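Local coordinates for protein hypoxanthine phosphoribosyltransferase (Bacillus anthracis, PDB 4QYI) that probably salvages purines by transferring a phosphoribosyl group from PRPP to hypoxanthine or guanine, giving IMP or GMP and pyrophosphate, with magnesium, at residues 10-15 against 148-153; 101-106 against 158-163; 115-118 against 124-127. All coordinates share one frame; numbering follows the deposited sequence.

Contact 1: residues 10-15 against 148-153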
loop_
_atom_site.group_PDB
_atom_site.type_symbol
_atom_site.label_atom_id
_atom_site.label_comp_id
_atom_site.label_asym_id
_atom_site.label_seq_id
_atom_site.Cartn_x
_atom_site.Cartn_y
_atom_site.Cartn_z
ATOM N N ASP A 10 23.979 -8.463 0.461
ATOM C CA ASP A 10 23.602 -9.632 -0.318
ATOM C C ASP A 10 22.109 -9.764 -0.457
ATOM O O ASP A 10 21.365 -9.298 0.393
ATOM C CB ASP A 10 24.029 -10.900 0.416
ATOM C CG ASP A 10 25.516 -11.011 0.586
ATOM O OD1 ASP A 10 26.249 -10.749 -0.386
ATOM O OD2 ASP A 10 25.948 -11.412 1.683
ATOM N N THR A 11 21.682 -10.428 -1.524
ATOM C CA THR A 11 20.276 -10.724 -1.745
ATOM C C THR A 11 19.953 -11.852 -0.774
ATOM O O THR A 11 20.656 -12.850 -0.777
ATOM C CB THR A 11 20.072 -11.260 -3.161
ATOM O OG1 THR A 11 20.568 -10.305 -4.108
ATOM C CG2 THR A 11 18.605 -11.591 -3.415
ATOM N N LEU A 12 18.921 -11.702 0.057
ATOM C CA LEU A 12 18.556 -12.761 1.012
ATOM C C LEU A 12 17.397 -13.612 0.499
ATOM O O LEU A 12 17.398 -14.826 0.673
ATOM C CB LEU A 12 18.232 -12.168 2.385
ATOM C CG LEU A 12 18.043 -13.116 3.585
ATOM C CD1 LEU A 12 19.379 -13.721 4.008
ATOM C CD2 LEU A 12 17.419 -12.355 4.749
ATOM N N ILE A 13 16.409 -12.973 -0.123
ATOM C CA ILE A 13 15.263 -13.679 -0.667
ATOM C C ILE A 13 14.995 -13.027 -2.002
ATOM O O ILE A 13 14.751 -11.833 -2.073
ATOM C CB ILE A 13 14.016 -13.543 0.224
ATOM C CG1 ILE A 13 14.364 -13.879 1.677
ATOM C CG2 ILE A 13 12.914 -14.457 -0.284
ATOM C CD1 ILE A 13 13.205 -13.709 2.633
ATOM N N SER A 14 15.037 -13.809 -3.072
ATOM C CA SER A 14 14.874 -13.253 -4.397
ATOM C C SER A 14 13.446 -12.879 -4.721
ATOM O O SER A 14 12.505 -13.298 -4.068
ATOM C CB SER A 14 15.347 -14.263 -5.446
ATOM O OG SER A 14 14.448 -15.354 -5.532
ATOM N N GLU A 15 13.314 -12.090 -5.773
ATOM C CA GLU A 15 12.031 -11.679 -6.284
ATOM C C GLU A 15 11.162 -12.913 -6.571
ATOM O O GLU A 15 9.999 -12.976 -6.176
ATOM C CB GLU A 15 12.268 -10.871 -7.560
ATOM C CG GLU A 15 11.017 -10.402 -8.270
ATOM C CD GLU A 15 11.337 -9.524 -9.473
ATOM O OE1 GLU A 15 12.523 -9.193 -9.708
ATOM O OE2 GLU A 15 10.387 -9.136 -10.174
ATOM N N PHE A 148 8.725 -16.509 5.641
ATOM C CA PHE A 148 10.087 -16.958 5.841
ATOM C C PHE A 148 10.601 -16.659 7.231
ATOM O O PHE A 148 10.296 -15.613 7.816
ATOM C CB PHE A 148 11.013 -16.214 4.885
ATOM C CG PHE A 148 10.628 -16.320 3.443
ATOM C CD1 PHE A 148 9.714 -15.431 2.896
ATOM C CD2 PHE A 148 11.228 -17.258 2.614
ATOM C CE1 PHE A 148 9.387 -15.495 1.554
ATOM C CE2 PHE A 148 10.902 -17.327 1.275
ATOM C CZ PHE A 148 9.984 -16.441 0.747
ATOM N N GLN A 149 11.409 -17.577 7.737
ATOM C CA GLN A 149 12.059 -17.395 9.011
ATOM C C GLN A 149 13.463 -16.931 8.710
ATOM O O GLN A 149 14.230 -17.641 8.074
ATOM C CB GLN A 149 12.117 -18.670 9.827
ATOM C CG GLN A 149 10.840 -19.034 10.545
ATOM C CD GLN A 149 11.140 -20.051 11.624
ATOM O OE1 GLN A 149 12.310 -20.369 11.876
ATOM N NE2 GLN A 149 10.105 -20.554 12.278
ATOM N N ILE A 150 13.783 -15.729 9.152
ATOM C CA ILE A 150 15.076 -15.138 8.924
ATOM C C ILE A 150 15.903 -14.930 10.180
ATOM O O ILE A 150 15.364 -14.799 11.263
ATOM C CB ILE A 150 14.835 -13.812 8.195
ATOM C CG1 ILE A 150 14.491 -14.198 6.776
ATOM C CG2 ILE A 150 16.043 -12.876 8.263
ATOM C CD1 ILE A 150 14.069 -13.043 5.926
ATOM N N PRO A 151 17.236 -14.939 10.037
ATOM C CA PRO A 151 18.081 -14.708 11.201
ATOM C C PRO A 151 17.986 -13.249 11.631
ATOM O O PRO A 151 17.684 -12.390 10.799
ATOM C CB PRO A 151 19.489 -15.065 10.698
ATOM C CG PRO A 151 19.421 -14.953 9.214
ATOM C CD PRO A 151 18.018 -15.329 8.848
ATOM N N ASP A 152 18.224 -12.992 12.917
ATOM C CA ASP A 152 18.168 -11.651 13.480
ATOM C C ASP A 152 19.205 -10.710 12.868
ATOM O O ASP A 152 20.307 -10.531 13.400
ATOM C CB ASP A 152 18.353 -11.707 14.995
ATOM C CG ASP A 152 18.081 -10.373 15.655
ATOM O OD1 ASP A 152 17.473 -9.500 15.006
ATOM O OD2 ASP A 152 18.444 -10.199 16.829
ATOM N N GLU A 153 18.831 -10.131 11.732
ATOM C CA GLU A 153 19.673 -9.201 11.011
ATOM C C GLU A 153 18.824 -8.102 10.357
ATOM O O GLU A 153 17.613 -8.255 10.200
ATOM C CB GLU A 153 20.445 -9.988 9.953
ATOM C CG GLU A 153 21.283 -9.171 8.988
ATOM C CD GLU A 153 21.959 -10.053 7.955
ATOM O OE1 GLU A 153 21.228 -10.685 7.156
ATOM O OE2 GLU A 153 23.213 -10.098 7.930
#

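Contact 2: residues 101-106 against 158-163. With MG (magnesium ion), chain F; PO4 (phosphate ion), chain H.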
loop_
_atom_site.group_PDB
_atom_site.type_symbol
_atom_site.label_atom_id
_atom_site.label_comp_id
_atom_site.label_asym_id
_atom_site.label_seq_id
_atom_site.Cartn_x
_atom_site.Cartn_y
_atom_site.Cartn_z
ATOM N N GLU A 101 1.518 -8.211 8.218
ATOM C CA GLU A 101 2.753 -7.548 8.576
ATOM C C GLU A 101 3.888 -7.958 7.689
ATOM O O GLU A 101 3.843 -8.993 7.014
ATOM C CB GLU A 101 3.190 -7.900 10.005
ATOM C CG GLU A 101 2.679 -6.973 11.073
ATOM C CD GLU A 101 3.409 -5.624 11.098
ATOM O OE1 GLU A 101 3.217 -4.915 12.100
ATOM O OE2 GLU A 101 4.198 -5.268 10.175
ATOM N N ASP A 102 4.911 -7.115 7.681
ATOM C CA ASP A 102 6.129 -7.404 6.951
ATOM C C ASP A 102 7.019 -8.239 7.861
ATOM O O ASP A 102 7.644 -9.188 7.423
ATOM C CB ASP A 102 6.853 -6.112 6.533
ATOM C CG ASP A 102 7.049 -5.133 7.687
ATOM O OD1 ASP A 102 6.247 -5.094 8.640
ATOM O OD2 ASP A 102 8.008 -4.354 7.617
ATOM N N ILE A 103 7.059 -7.881 9.143
ATOM C CA ILE A 103 7.922 -8.575 10.094
ATOM C C ILE A 103 7.335 -8.704 11.472
ATOM O O ILE A 103 6.643 -7.804 11.942
ATOM C CB ILE A 103 9.228 -7.779 10.320
ATOM C CG1 ILE A 103 9.985 -7.622 9.010
ATOM C CG2 ILE A 103 10.133 -8.473 11.352
ATOM C CD1 ILE A 103 11.100 -6.598 9.068
ATOM N N ILE A 104 7.607 -9.827 12.122
ATOM C CA ILE A 104 7.195 -10.016 13.489
ATOM C C ILE A 104 8.453 -10.486 14.179
ATOM O O ILE A 104 9.041 -11.471 13.761
ATOM C CB ILE A 104 6.127 -11.093 13.677
ATOM C CG1 ILE A 104 4.849 -10.723 12.938
ATOM C CG2 ILE A 104 5.831 -11.265 15.158
ATOM C CD1 ILE A 104 3.761 -11.750 13.151
ATOM N N ASP A 105 8.894 -9.763 15.195
ATOM C CA ASP A 105 10.089 -10.159 15.941
ATOM C C ASP A 105 9.782 -10.373 17.425
ATOM O O ASP A 105 9.615 -11.513 17.871
ATOM C CB ASP A 105 11.301 -9.240 15.648
ATOM C CG ASP A 105 10.991 -7.749 15.743
ATOM O OD1 ASP A 105 10.148 -7.317 16.554
ATOM O OD2 ASP A 105 11.663 -6.995 15.012
ATOM N N SER A 106 9.659 -9.304 18.187
ATOM C CA SER A 106 9.353 -9.467 19.592
ATOM C C SER A 106 7.884 -9.851 19.758
ATOM O O SER A 106 7.514 -10.513 20.743
ATOM C CB SER A 106 9.612 -8.166 20.330
ATOM O OG SER A 106 8.620 -7.226 19.990
ATOM N N TYR A 158 11.239 -4.872 -0.782
ATOM C CA TYR A 158 9.871 -5.376 -0.821
ATOM C C TYR A 158 8.989 -4.690 0.250
ATOM O O TYR A 158 8.280 -5.346 1.008
ATOM C CB TYR A 158 9.903 -6.913 -0.650
ATOM C CG TYR A 158 8.646 -7.646 -1.083
ATOM C CD1 TYR A 158 8.380 -7.887 -2.437
ATOM C CD2 TYR A 158 7.750 -8.146 -0.148
ATOM C CE1 TYR A 158 7.234 -8.560 -2.834
ATOM C CE2 TYR A 158 6.609 -8.836 -0.537
ATOM C CZ TYR A 158 6.361 -9.041 -1.876
ATOM O OH TYR A 158 5.214 -9.708 -2.232
ATOM N N GLY A 159 9.051 -3.362 0.282
ATOM C CA GLY A 159 8.291 -2.561 1.239
ATOM C C GLY A 159 8.975 -2.176 2.539
ATOM O O GLY A 159 8.591 -1.198 3.171
ATOM N N ILE A 160 10.023 -2.912 2.901
ATOM C CA ILE A 160 10.790 -2.694 4.126
ATOM C C ILE A 160 11.941 -1.715 3.888
ATOM O O ILE A 160 12.758 -1.867 2.958
ATOM C CB ILE A 160 11.360 -4.038 4.615
ATOM C CG1 ILE A 160 10.233 -5.056 4.676
ATOM C CG2 ILE A 160 12.042 -3.908 5.973
ATOM C CD1 ILE A 160 10.677 -6.477 4.920
ATOM N N ASP A 161 12.051 -0.723 4.760
ATOM C CA ASP A 161 13.086 0.294 4.620
ATOM C C ASP A 161 14.179 0.276 5.675
ATOM O O ASP A 161 14.172 -0.494 6.624
ATOM C CB ASP A 161 12.467 1.674 4.794
ATOM C CG ASP A 161 12.064 1.948 6.248
ATOM O OD1 ASP A 161 11.374 1.107 6.855
ATOM O OD2 ASP A 161 12.433 3.011 6.795
ATOM N N CYS A 162 15.143 1.151 5.443
ATOM C CA CYS A 162 16.192 1.453 6.397
ATOM C C CYS A 162 16.247 2.973 6.217
ATOM O O CYS A 162 16.648 3.485 5.161
ATOM C CB CYS A 162 17.511 0.771 6.094
ATOM S SG CYS A 162 18.817 1.495 7.112
ATOM N N ALA A 163 15.765 3.681 7.231
ATOM C CA ALA A 163 15.687 5.139 7.217
ATOM C C ALA A 163 14.930 5.634 5.973
ATOM O O ALA A 163 15.360 6.565 5.302
ATOM C CB ALA A 163 17.073 5.768 7.327
HETATM MG MG MG F . 5.546 -3.690 9.855
HETATM P P PO4 H . 6.243 -6.727 16.376
HETATM O O1 PO4 H . 6.385 -5.676 15.316
HETATM O O2 PO4 H . 7.252 -7.814 16.121
HETATM O O3 PO4 H . 6.527 -6.222 17.773
HETATM O O4 PO4 H . 4.840 -7.236 16.357
HETATM O O HOH W 1 7.181 -2.443 9.569
HETATM O O HOH W 2 6.638 -5.060 11.352
HETATM O O HOH W 3 4.621 -2.997 11.732
HETATM O O HOH W 4 4.375 -2.687 8.875
#

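Contact 3: residues 115-118 against 124-127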
loop_
_atom_site.group_PDB
_atom_site.type_symbol
_atom_site.label_atom_id
_atom_site.label_comp_id
_atom_site.label_asym_id
_atom_site.label_seq_id
_atom_site.Cartn_x
_atom_site.Cartn_y
_atom_site.Cartn_z
ATOM N N ASP A 115 -5.195 -6.989 20.799
ATOM C CA ASP A 115 -6.176 -6.562 21.800
ATOM C C ASP A 115 -7.068 -5.437 21.268
ATOM O O ASP A 115 -8.260 -5.385 21.562
ATOM C CB ASP A 115 -5.480 -6.100 23.070
ATOM C CG ASP A 115 -4.857 -7.236 23.845
ATOM O OD1 ASP A 115 -5.176 -8.412 23.577
ATOM O OD2 ASP A 115 -4.081 -6.949 24.774
ATOM N N HIS A 116 -6.494 -4.520 20.492
ATOM C CA HIS A 116 -7.285 -3.433 19.927
ATOM C C HIS A 116 -8.373 -3.982 18.987
ATOM O O HIS A 116 -9.542 -3.611 19.084
ATOM C CB HIS A 116 -6.402 -2.426 19.179
ATOM C CG HIS A 116 -7.178 -1.354 18.476
ATOM N ND1 HIS A 116 -7.872 -0.376 19.150
ATOM C CD2 HIS A 116 -7.361 -1.101 17.164
ATOM C CE1 HIS A 116 -8.458 0.426 18.284
ATOM N NE2 HIS A 116 -8.166 0.007 17.070
ATOM N N PHE A 117 -7.975 -4.861 18.086
ATOM C CA PHE A 117 -8.942 -5.415 17.143
ATOM C C PHE A 117 -10.002 -6.264 17.846
ATOM O O PHE A 117 -11.177 -6.213 17.470
ATOM C CB PHE A 117 -8.275 -6.212 16.048
ATOM C CG PHE A 117 -7.399 -5.395 15.149
ATOM C CD1 PHE A 117 -7.929 -4.335 14.429
ATOM C CD2 PHE A 117 -6.065 -5.723 14.982
ATOM C CE1 PHE A 117 -7.131 -3.590 13.579
ATOM C CE2 PHE A 117 -5.257 -4.983 14.136
ATOM C CZ PHE A 117 -5.790 -3.919 13.432
ATOM N N PHE A 118 -9.610 -6.994 18.888
ATOM C CA PHE A 118 -10.609 -7.781 19.620
ATOM C C PHE A 118 -11.718 -6.930 20.211
ATOM O O PHE A 118 -12.840 -7.406 20.368
ATOM C CB PHE A 118 -10.018 -8.768 20.638
ATOM C CG PHE A 118 -9.651 -10.101 20.026
ATOM C CD1 PHE A 118 -10.645 -10.899 19.446
ATOM C CD2 PHE A 118 -8.348 -10.584 20.054
ATOM C CE1 PHE A 118 -10.345 -12.127 18.890
ATOM C CE2 PHE A 118 -8.043 -11.824 19.499
ATOM C CZ PHE A 118 -9.039 -12.596 18.916
ATOM N N ALA A 124 -13.223 -13.814 13.523
ATOM C CA ALA A 124 -11.927 -14.478 13.598
ATOM C C ALA A 124 -10.825 -13.455 13.320
ATOM O O ALA A 124 -11.041 -12.478 12.600
ATOM C CB ALA A 124 -11.860 -15.607 12.596
ATOM N N LEU A 125 -9.657 -13.666 13.922
ATOM C CA LEU A 125 -8.548 -12.737 13.784
ATOM C C LEU A 125 -7.260 -13.510 13.722
ATOM O O LEU A 125 -6.862 -14.151 14.684
ATOM C CB LEU A 125 -8.508 -11.812 14.992
ATOM C CG LEU A 125 -7.399 -10.743 15.020
ATOM C CD1 LEU A 125 -7.632 -9.684 13.972
ATOM C CD2 LEU A 125 -7.366 -10.111 16.398
ATOM N N LYS A 126 -6.608 -13.465 12.572
ATOM C CA LYS A 126 -5.361 -14.195 12.392
ATOM C C LYS A 126 -4.285 -13.248 11.925
ATOM O O LYS A 126 -4.589 -12.171 11.422
ATOM C CB LYS A 126 -5.555 -15.290 11.352
ATOM C CG LYS A 126 -6.657 -16.286 11.694
ATOM C CD LYS A 126 -6.391 -17.053 12.979
ATOM C CE LYS A 126 -7.505 -18.041 13.288
ATOM N NZ LYS A 126 -7.174 -18.823 14.508
ATOM N N PHE A 127 -3.034 -13.670 12.084
ATOM C CA PHE A 127 -1.883 -12.881 11.666
ATOM C C PHE A 127 -1.097 -13.547 10.547
ATOM O O PHE A 127 -0.868 -14.757 10.576
ATOM C CB PHE A 127 -0.993 -12.598 12.874
ATOM C CG PHE A 127 -1.707 -11.803 13.900
ATOM C CD1 PHE A 127 -1.752 -10.435 13.794
ATOM C CD2 PHE A 127 -2.437 -12.432 14.888
ATOM C CE1 PHE A 127 -2.463 -9.695 14.697
ATOM C CE2 PHE A 127 -3.147 -11.700 15.803
ATOM C CZ PHE A 127 -3.161 -10.323 15.707
#

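Contact 1: residues 10-15 against 148-153
Ile13 lodges its CD1 in the hollow between the Phe148 ring and the tip of Ile150. Ile13 CD1 lies over one face of the ring, 4.0 Å from the ring centroid and 20° off the normal, a CH-pi contact displaced toward the rim. The other branch reaches the far end of the same ring, with Ile13 CG2 3.7 Å from Phe148 CZ. A chi1 of -50° sets CG1 beside the backbone N and CG2 beside the carbonyl carbon, which spreads the two branches along the ring. Ile13 and Ile150 meet tip to tip, and the 3.5 Å between Ile13 CD1 and Ile150 CD1 is tight for two methyls. Leu12 supplies the next bump: its CD2 comes head-on to Ile150 CD1 at 3.6 Å and also touches Ile150 CG2. Ile150 CD1 is thus wedged against two methyls, one from Leu12 and one from Ile13. Leu12 and Ile13 form a classic beta bulge opposite Ile172, which lets both side chains face the same partner segment. Leu131 of strand 131-132 touches Ile13, Phe148 and Ile150, while Leu18 of helix 15-32 packs on Ile13 and Phe148. Here strand 8-13 of the antiparallel sheet meets strand 145-149 of the mixed sheet.

Contact 2: residues 101-106 against 158-163
Asp102 and Ile103 meet Ile160 beside the magnesium site of this phosphoribosyltransferase fold. Glu101 and Asp102 are the acidic pair of the family's PRPP-binding motif, which runs on into the loop that holds a phosphate ion here. Along 158-163, Tyr158 comes first; its ring packs against helix 15-32, and its hydroxyl is hydrogen-bonded to Asp53. Gly159 follows with a positive phi, where a side chain would jam against the preceding carbonyl O, and its own O accepts a bond from Arg167. Ile160 then makes the contact. Its CG1 lies 3.8 Å from Asp102 OD2, and its CD1 approaches Ile103 CD1 at 4.2 Å, the two isoleucines crossing at about a right angle. With CG1 beside the backbone N (chi1 -51°), this arm extends toward the acidic loop and gives the Asp102 carboxylate an apolar flank. Beyond it, Asp161 OD2 accepts a hydrogen bond from the backbone N of Glu164.

The carboxylate of Asp102 divides its work: OD1 binds magnesium at 2.0 Å, whereas OD2 accepts a hydrogen bond from a metal-bound water. Glu101 OE2 is the other protein ligand, and through its anti lone pair it also accepts the N-H of Asp102, with an N-H...O angle of 145°. Four waters complete six ligands around the ion; one of them donates to Ile103 O. Farther along, Asp105 OD1 accepts Ser106 N on its anti side, 15° out of the carboxylate plane. The phosphate, probably from the crystallisation liquor, is held by main-chain N-H groups including those of Gly107 and Thr109, consistent with the 5'-phosphate pocket of the family; Asp105 N reaches phosphate O2 at 2.7 Å.

Contact 3: residues 115-118 against 124-127
This is an apolar helix-on-sheet contact, in which the last turn of helix 108-118 packs on the first residues of strand 124-129 in the central sheet. The evidence centres on Leu125, whose side chain fits between the two consecutive phenylalanines that end the helix. Leu125 CD2 sits over one face of the Phe118 ring, 3.9 Å from its centroid and 21° off the normal, which defines a CH-pi contact. The methyl is 3.6 Å above the ring plane and displaced toward the rim, so that its closest ring atom is Phe118 CE2, again at 3.6 Å. The stem of the leucine joins in as well, since Leu125 CB comes within 4.0 Å of Phe118 CZ.

Phe117 meets the same leucine in another way. The touching atom is its CB, 4.0 Å from Leu125 CD2 and 4.1 Å from Leu125 CD1, so both methyls rest against the base of the side chain. A chi1 of -179° holds Leu125 CG opposite its own backbone N, and the fork is thereby carried out from the strand to the helix. The CB of Phe117 is directed at the strand, whereas that of Phe118 leaves the helix at an angle and only the ring comes nearer. In keeping with this, Phe117 and Leu125 are buried, while Phe118 lies at the exposed margin and covers the leucine there.

No hydrogen bond joins the two segments. Around them, Leu125 also packs on Val97 and Val99 of the neighbouring parallel strand 96-101 and on Lys114 of the helix, Phe117 reaches Ile88 and Ile92 in the loop before that strand, and Phe127 continues the seam toward Leu110 and Lys114 of helix 108-118.

In the fold
From the N terminus, strand 8-13 supplies the first half of contact 1, which closes only when the chain reaches 148-153, so that 132 residues lie between. Within that span the chain passes 101-106, the first half of contact 2, and then runs through helix 108-118 into strand 124-129, closing contact 3 across a five-residue connection. Contact 3 therefore falls within the spans of both others. Contact 2 closes last, at 158-163, beyond 148-153, so contacts 1 and 2 cross; their centres are about 11 Å apart. Contact 1 joins the small sheet to the large one, contact 2 ties the magnesium-binding loop to the segment after strand 155-156, and contact 3 seats a helix on the large sheet.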